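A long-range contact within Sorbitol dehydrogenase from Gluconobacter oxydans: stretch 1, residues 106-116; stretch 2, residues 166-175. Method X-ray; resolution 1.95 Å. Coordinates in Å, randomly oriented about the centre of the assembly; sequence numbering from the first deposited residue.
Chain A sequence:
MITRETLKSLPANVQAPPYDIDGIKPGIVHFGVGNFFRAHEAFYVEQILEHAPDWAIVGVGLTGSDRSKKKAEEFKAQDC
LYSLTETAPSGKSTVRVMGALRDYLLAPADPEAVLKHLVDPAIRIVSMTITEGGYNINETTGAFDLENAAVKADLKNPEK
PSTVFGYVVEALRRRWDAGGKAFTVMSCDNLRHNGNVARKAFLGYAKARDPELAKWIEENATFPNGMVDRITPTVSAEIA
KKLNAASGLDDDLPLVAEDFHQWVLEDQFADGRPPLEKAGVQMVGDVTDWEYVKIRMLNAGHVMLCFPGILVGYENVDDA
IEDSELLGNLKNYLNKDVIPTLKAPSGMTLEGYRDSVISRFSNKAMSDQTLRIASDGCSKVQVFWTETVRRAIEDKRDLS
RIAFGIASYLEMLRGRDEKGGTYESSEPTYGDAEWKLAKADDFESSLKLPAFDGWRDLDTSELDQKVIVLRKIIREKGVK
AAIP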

ATOM      1  N   LEU A 106     -21.760  -4.539 -10.423  1.00 29.92           N
ATOM      2  CA  LEU A 106     -22.186  -4.054  -9.122  1.00 31.46           C
ATOM      3  C   LEU A 106     -22.879  -5.254  -8.483  1.00 32.37           C
ATOM      4  O   LEU A 106     -23.996  -5.612  -8.866  1.00 32.43           O
ATOM      5  CB  LEU A 106     -23.174  -2.900  -9.271  1.00 34.19           C
ATOM      6  CG  LEU A 106     -22.582  -1.495  -9.229  1.00 36.02           C
ATOM      7  CD1 LEU A 106     -23.659  -0.472  -9.563  1.00 37.06           C
ATOM      8  CD2 LEU A 106     -22.007  -1.240  -7.848  1.00 37.31           C
ATOM      9  N   ALA A 107     -22.203  -5.880  -7.524  1.00 32.17           N
ATOM     10  CA  ALA A 107     -22.733  -7.057  -6.843  1.00 31.08           C
ATOM     11  C   ALA A 107     -24.202  -6.952  -6.447  1.00 31.79           C
ATOM     12  O   ALA A 107     -25.000  -7.833  -6.765  1.00 29.30           O
ATOM     13  CB  ALA A 107     -21.882  -7.373  -5.612  1.00 32.92           C
ATOM     14  N   PRO A 108     -24.582  -5.878  -5.737  1.00 32.63           N
ATOM     15  CA  PRO A 108     -25.981  -5.729  -5.327  1.00 33.39           C
ATOM     16  C   PRO A 108     -26.996  -5.810  -6.468  1.00 34.62           C
ATOM     17  O   PRO A 108     -28.091  -6.336  -6.283  1.00 36.02           O
ATOM     18  CB  PRO A 108     -25.988  -4.375  -4.622  1.00 33.96           C
ATOM     19  CG  PRO A 108     -24.620  -4.324  -3.999  1.00 32.45           C
ATOM     20  CD  PRO A 108     -23.747  -4.819  -5.141  1.00 32.27           C
ATOM     21  N   ALA A 109     -26.630  -5.302  -7.643  1.00 35.05           N
ATOM     22  CA  ALA A 109     -27.520  -5.319  -8.801  1.00 35.69           C
ATOM     23  C   ALA A 109     -27.957  -6.732  -9.182  1.00 37.03           C
ATOM     24  O   ALA A 109     -29.093  -6.939  -9.609  1.00 37.11           O
ATOM     25  CB  ALA A 109     -26.848  -4.645  -9.990  1.00 35.78           C
ATOM     26  N   ASP A 110     -27.058  -7.702  -9.035  1.00 35.85           N
ATOM     27  CA  ASP A 110     -27.381  -9.094  -9.351  1.00 34.89           C
ATOM     28  C   ASP A 110     -26.355 -10.046  -8.743  1.00 32.74           C
ATOM     29  O   ASP A 110     -25.347 -10.377  -9.364  1.00 31.51           O
ATOM     30  CB  ASP A 110     -27.454  -9.304 -10.870  1.00 35.61           C
ATOM     31  CG  ASP A 110     -27.840 -10.729 -11.248  1.00 37.37           C
ATOM     32  OD1 ASP A 110     -28.219 -11.505 -10.346  1.00 39.32           O
ATOM     33  OD2 ASP A 110     -27.772 -11.077 -12.448  1.00 38.57           O
ATOM     34  N   PRO A 111     -26.602 -10.495  -7.505  1.00 32.94           N
ATOM     35  CA  PRO A 111     -25.679 -11.412  -6.830  1.00 31.76           C
ATOM     36  C   PRO A 111     -25.332 -12.656  -7.645  1.00 31.32           C
ATOM     37  O   PRO A 111     -24.186 -13.100  -7.629  1.00 30.96           O
ATOM     38  CB  PRO A 111     -26.415 -11.740  -5.534  1.00 31.23           C
ATOM     39  CG  PRO A 111     -27.113 -10.438  -5.234  1.00 32.02           C
ATOM     40  CD  PRO A 111     -27.678 -10.068  -6.591  1.00 31.56           C
ATOM     41  N   GLU A 112     -26.308 -13.214  -8.361  1.00 30.45           N
ATOM     42  CA  GLU A 112     -26.052 -14.412  -9.164  1.00 30.05           C
ATOM     43  C   GLU A 112     -25.021 -14.150 -10.259  1.00 28.80           C
ATOM     44  O   GLU A 112     -24.203 -15.019 -10.561  1.00 28.65           O
ATOM     45  CB  GLU A 112     -27.337 -14.941  -9.814  1.00 32.25           C
ATOM     46  CG  GLU A 112     -27.125 -16.283 -10.531  1.00 35.81           C
ATOM     47  CD  GLU A 112     -28.287 -16.695 -11.432  1.00 39.94           C
ATOM     48  OE1 GLU A 112     -28.515 -16.029 -12.467  1.00 39.02           O
ATOM     49  OE2 GLU A 112     -28.970 -17.691 -11.103  1.00 40.77           O
ATOM     50  N   ALA A 113     -25.069 -12.956 -10.845  1.00 28.01           N
ATOM     51  CA  ALA A 113     -24.143 -12.569 -11.909  1.00 27.81           C
ATOM     52  C   ALA A 113     -22.688 -12.646 -11.441  1.00 27.20           C
ATOM     53  O   ALA A 113     -21.802 -13.052 -12.198  1.00 27.84           O
ATOM     54  CB  ALA A 113     -24.456 -11.158 -12.380  1.00 28.69           C
ATOM     55  N   VAL A 114     -22.451 -12.243 -10.197  1.00 25.83           N
ATOM     56  CA  VAL A 114     -21.110 -12.275  -9.630  1.00 24.84           C
ATOM     57  C   VAL A 114     -20.691 -13.717  -9.388  1.00 24.61           C
ATOM     58  O   VAL A 114     -19.562 -14.104  -9.688  1.00 21.17           O
ATOM     59  CB  VAL A 114     -21.043 -11.508  -8.287  1.00 24.34           C
ATOM     60  CG1 VAL A 114     -19.687 -11.738  -7.622  1.00 25.55           C
ATOM     61  CG2 VAL A 114     -21.257 -10.026  -8.529  1.00 25.27           C
ATOM     62  N   LEU A 115     -21.615 -14.507  -8.843  1.00 23.53           N
ATOM     63  CA  LEU A 115     -21.346 -15.909  -8.551  1.00 25.51           C
ATOM     64  C   LEU A 115     -21.051 -16.724  -9.803  1.00 25.41           C
ATOM     65  O   LEU A 115     -20.249 -17.655  -9.757  1.00 25.16           O
ATOM     66  CB  LEU A 115     -22.520 -16.527  -7.787  1.00 24.58           C
ATOM     67  CG  LEU A 115     -22.587 -16.204  -6.289  1.00 24.19           C
ATOM     68  CD1 LEU A 115     -23.869 -16.780  -5.701  1.00 27.91           C
ATOM     69  CD2 LEU A 115     -21.368 -16.784  -5.576  1.00 24.33           C
ATOM     70  N   LYS A 116     -21.693 -16.374 -10.916  1.00 26.22           N
ATOM     71  CA  LYS A 116     -21.463 -17.080 -12.171  1.00 27.05           C
ATOM     72  C   LYS A 116     -20.003 -16.922 -12.582  1.00 26.51           C
ATOM     73  O   LYS A 116     -19.357 -17.881 -13.013  1.00 25.32           O
ATOM     74  CB  LYS A 116     -22.362 -16.530 -13.284  1.00 29.69           C
ATOM     75  CG  LYS A 116     -22.235 -17.290 -14.596  1.00 33.21           C
ATOM     76  CD  LYS A 116     -22.969 -16.596 -15.739  1.00 37.14           C
ATOM     77  CE  LYS A 116     -22.893 -17.422 -17.024  1.00 39.15           C
ATOM     78  NZ  LYS A 116     -21.484 -17.807 -17.364  1.00 40.99           N
ATOM     79  N   GLY A 166     -18.798 -13.830   1.936  1.00 23.73           N
ATOM     80  CA  GLY A 166     -19.907 -14.660   1.504  1.00 21.66           C
ATOM     81  C   GLY A 166     -19.807 -15.089   0.050  1.00 21.89           C
ATOM     82  O   GLY A 166     -20.054 -16.250  -0.272  1.00 22.29           O
ATOM     83  N   TYR A 167     -19.450 -14.153  -0.828  1.00 20.07           N
ATOM     84  CA  TYR A 167     -19.322 -14.442  -2.255  1.00 19.88           C
ATOM     85  C   TYR A 167     -18.222 -15.455  -2.540  1.00 19.80           C
ATOM     86  O   TYR A 167     -18.428 -16.431  -3.262  1.00 19.29           O
ATOM     87  CB  TYR A 167     -19.016 -13.158  -3.029  1.00 21.34           C
ATOM     88  CG  TYR A 167     -20.230 -12.343  -3.420  1.00 22.70           C
ATOM     89  CD1 TYR A 167     -21.058 -12.749  -4.469  1.00 24.22           C
ATOM     90  CD2 TYR A 167     -20.545 -11.162  -2.751  1.00 22.42           C
ATOM     91  CE1 TYR A 167     -22.175 -11.993  -4.845  1.00 24.81           C
ATOM     92  CE2 TYR A 167     -21.662 -10.397  -3.119  1.00 25.41           C
ATOM     93  CZ  TYR A 167     -22.468 -10.821  -4.165  1.00 25.74           C
ATOM     94  OH  TYR A 167     -23.569 -10.078  -4.529  1.00 29.86           O
ATOM     95  N   VAL A 168     -17.047 -15.207  -1.972  1.00 20.39           N
ATOM     96  CA  VAL A 168     -15.894 -16.074  -2.181  1.00 20.43           C
ATOM     97  C   VAL A 168     -16.098 -17.480  -1.637  1.00 20.53           C
ATOM     98  O   VAL A 168     -15.869 -18.459  -2.344  1.00 22.71           O
ATOM     99  CB  VAL A 168     -14.621 -15.447  -1.551  1.00 20.65           C
ATOM    100  CG1 VAL A 168     -13.486 -16.459  -1.522  1.00 21.08           C
ATOM    101  CG2 VAL A 168     -14.205 -14.224  -2.369  1.00 19.70           C
ATOM    102  N   VAL A 169     -16.524 -17.587  -0.386  1.00 21.31           N
ATOM    103  CA  VAL A 169     -16.739 -18.897   0.206  1.00 22.29           C
ATOM    104  C   VAL A 169     -17.884 -19.659  -0.473  1.00 23.12           C
ATOM    105  O   VAL A 169     -17.768 -20.861  -0.707  1.00 22.82           O
ATOM    106  CB  VAL A 169     -16.977 -18.773   1.726  1.00 20.88           C
ATOM    107  CG1 VAL A 169     -17.445 -20.099   2.307  1.00 21.90           C
ATOM    108  CG2 VAL A 169     -15.666 -18.344   2.403  1.00 20.95           C
ATOM    109  N   GLU A 170     -18.978 -18.974  -0.805  1.00 23.79           N
ATOM    110  CA  GLU A 170     -20.086 -19.647  -1.484  1.00 23.71           C
ATOM    111  C   GLU A 170     -19.615 -20.112  -2.864  1.00 25.76           C
ATOM    112  O   GLU A 170     -19.968 -21.203  -3.317  1.00 23.90           O
ATOM    113  CB  GLU A 170     -21.291 -18.707  -1.623  1.00 25.99           C
ATOM    114  CG  GLU A 170     -22.436 -19.257  -2.470  1.00 25.81           C
ATOM    115  CD  GLU A 170     -23.109 -20.500  -1.882  1.00 28.71           C
ATOM    116  OE1 GLU A 170     -22.709 -20.976  -0.795  1.00 28.09           O
ATOM    117  OE2 GLU A 170     -24.052 -21.006  -2.522  1.00 28.79           O
ATOM    118  N   ALA A 171     -18.811 -19.290  -3.536  1.00 24.10           N
ATOM    119  CA  ALA A 171     -18.305 -19.669  -4.853  1.00 22.56           C
ATOM    120  C   ALA A 171     -17.425 -20.916  -4.729  1.00 22.76           C
ATOM    121  O   ALA A 171     -17.513 -21.843  -5.542  1.00 21.68           O
ATOM    122  CB  ALA A 171     -17.508 -18.516  -5.467  1.00 23.81           C
ATOM    123  N   LEU A 172     -16.577 -20.939  -3.704  1.00 21.48           N
ATOM    124  CA  LEU A 172     -15.697 -22.080  -3.488  1.00 21.66           C
ATOM    125  C   LEU A 172     -16.503 -23.338  -3.166  1.00 22.50           C
ATOM    126  O   LEU A 172     -16.163 -24.434  -3.611  1.00 21.91           O
ATOM    127  CB  LEU A 172     -14.704 -21.770  -2.365  1.00 21.38           C
ATOM    128  CG  LEU A 172     -13.618 -20.768  -2.779  1.00 22.13           C
ATOM    129  CD1 LEU A 172     -12.861 -20.262  -1.569  1.00 19.85           C
ATOM    130  CD2 LEU A 172     -12.675 -21.440  -3.773  1.00 21.69           C
ATOM    131  N   ARG A 173     -17.583 -23.179  -2.409  1.00 22.90           N
ATOM    132  CA  ARG A 173     -18.424 -24.322  -2.063  1.00 25.45           C
ATOM    133  C   ARG A 173     -18.996 -24.933  -3.339  1.00 26.49           C
ATOM    134  O   ARG A 173     -18.896 -26.142  -3.572  1.00 27.62           O
ATOM    135  CB  ARG A 173     -19.577 -23.891  -1.150  1.00 25.44           C
ATOM    136  CG  ARG A 173     -20.445 -25.054  -0.669  1.00 29.57           C
ATOM    137  CD  ARG A 173     -21.702 -24.585   0.046  1.00 33.56           C
ATOM    138  NE  ARG A 173     -22.645 -23.924  -0.856  1.00 37.76           N
ATOM    139  CZ  ARG A 173     -23.226 -24.511  -1.901  1.00 40.37           C
ATOM    140  NH1 ARG A 173     -22.965 -25.780  -2.188  1.00 40.53           N
ATOM    141  NH2 ARG A 173     -24.073 -23.829  -2.663  1.00 40.17           N
ATOM    142  N   ARG A 174     -19.587 -24.084  -4.175  1.00 26.40           N
ATOM    143  CA  ARG A 174     -20.186 -24.539  -5.423  1.00 24.91           C
ATOM    144  C   ARG A 174     -19.179 -25.203  -6.349  1.00 25.02           C
ATOM    145  O   ARG A 174     -19.481 -26.235  -6.963  1.00 22.10           O
ATOM    146  CB  ARG A 174     -20.875 -23.370  -6.132  1.00 26.04           C
ATOM    147  CG  ARG A 174     -22.022 -22.786  -5.321  1.00 25.89           C
ATOM    148  CD  ARG A 174     -22.830 -21.783  -6.115  1.00 25.37           C
ATOM    149  NE  ARG A 174     -23.853 -21.164  -5.284  1.00 24.55           N
ATOM    150  CZ  ARG A 174     -24.730 -20.267  -5.719  1.00 24.77           C
ATOM    151  NH1 ARG A 174     -24.712 -19.881  -6.989  1.00 23.45           N
ATOM    152  NH2 ARG A 174     -25.621 -19.753  -4.880  1.00 26.10           N
ATOM    153  N   ARG A 175     -17.984 -24.623  -6.445  1.00 23.78           N
ATOM    154  CA  ARG A 175     -16.941 -25.186  -7.292  1.00 23.46           C
ATOM    155  C   ARG A 175     -16.601 -26.583  -6.769  1.00 24.28           C
ATOM    156  O   ARG A 175     -16.462 -27.533  -7.539  1.00 23.54           O
ATOM    157  CB  ARG A 175     -15.691 -24.284  -7.287  1.00 23.64           C
ATOM    158  CG  ARG A 175     -15.908 -22.911  -7.951  1.00 24.24           C
ATOM    159  CD  ARG A 175     -14.705 -21.953  -7.780  1.00 21.89           C
ATOM    160  NE  ARG A 175     -13.548 -22.337  -8.591  1.00 24.05           N
ATOM    161  CZ  ARG A 175     -13.194 -21.760  -9.738  1.00 22.76           C
ATOM    162  NH1 ARG A 175     -13.896 -20.749 -10.233  1.00 25.16           N
ATOM    163  NH2 ARG A 175     -12.142 -22.213 -10.409  1.00 24.71           N
TER

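Stretch 1 enters the contact through a short 3-10 segment, residues 107-109, and then a helix that begins at P111; stretch 2 is helical throughout. The axes of the two helices come no nearer than 10.3 Å and their N-to-C directions differ by 56°, so the helices cross obliquely. The contact buries 363 Å² in total, and Y167 and L115 supply most of it.

L106 lies out of reach of stretch 2. A107 is the first residue to touch. Its CA-to-CB bond points toward stretch 2, and A107 CB lies 3.4 Å from Y167 OH and 3.8 Å from Y167 CZ, oblique to the ring. The CA-to-CB bond of Y167 points sideways to stretch 1, but its end comes nearer; chi1 is -85°, and the hydroxyl end meets A107 and P111. The carbonyl A107 O is 3.5 Å from Y167 OH, a separation at which the geometry does not settle whether the two are bonded.

P108, A109 and D110 add no buried area. D110 acts instead on its own stretch: as N-cap residue it accepts a weak bond from E112 N to D110 OD1 at 3.2 Å, with an N-H...acceptor angle of 123°. P111 follows, and both P111 CA and P111 CB approach Y167 OH to 3.4 Å, while P111 O lies at the edge of the ring, near its plane. That carbonyl, P111 O, also accepts from L115 N at 3.2 Å within the helix.

E112 and A113 point away. V114 points toward stretch 2, and V114 CG1 packs against Y167 CD1 at 3.6 Å, an apolar contact oblique to the ring.

L115 is the knob of the interface, seated among Y167, E170, A171 and R174; L115 CA lies 6.1 Å from A171 CA. L115 CD2 reaches Y167 O at 3.8 Å, E170 CG at 4.1 Å and A171 CB at 4.2 Å. The carbonyl Y167 O is already engaged by A171 N at 2.9 Å within its helix. The other methyl, L115 CD1, lies over one face of the R174 guanidinium, 3.5 Å from R174 NH1. That group is held by a salt bridge, R174 NE to E170 OE2 at 2.8 Å, so charges paired within stretch 2 border an apolar side chain.

K116 points away and makes no contact. With no clear hydrogen bond across the stretches, the evidence describes a contact made chiefly by packing.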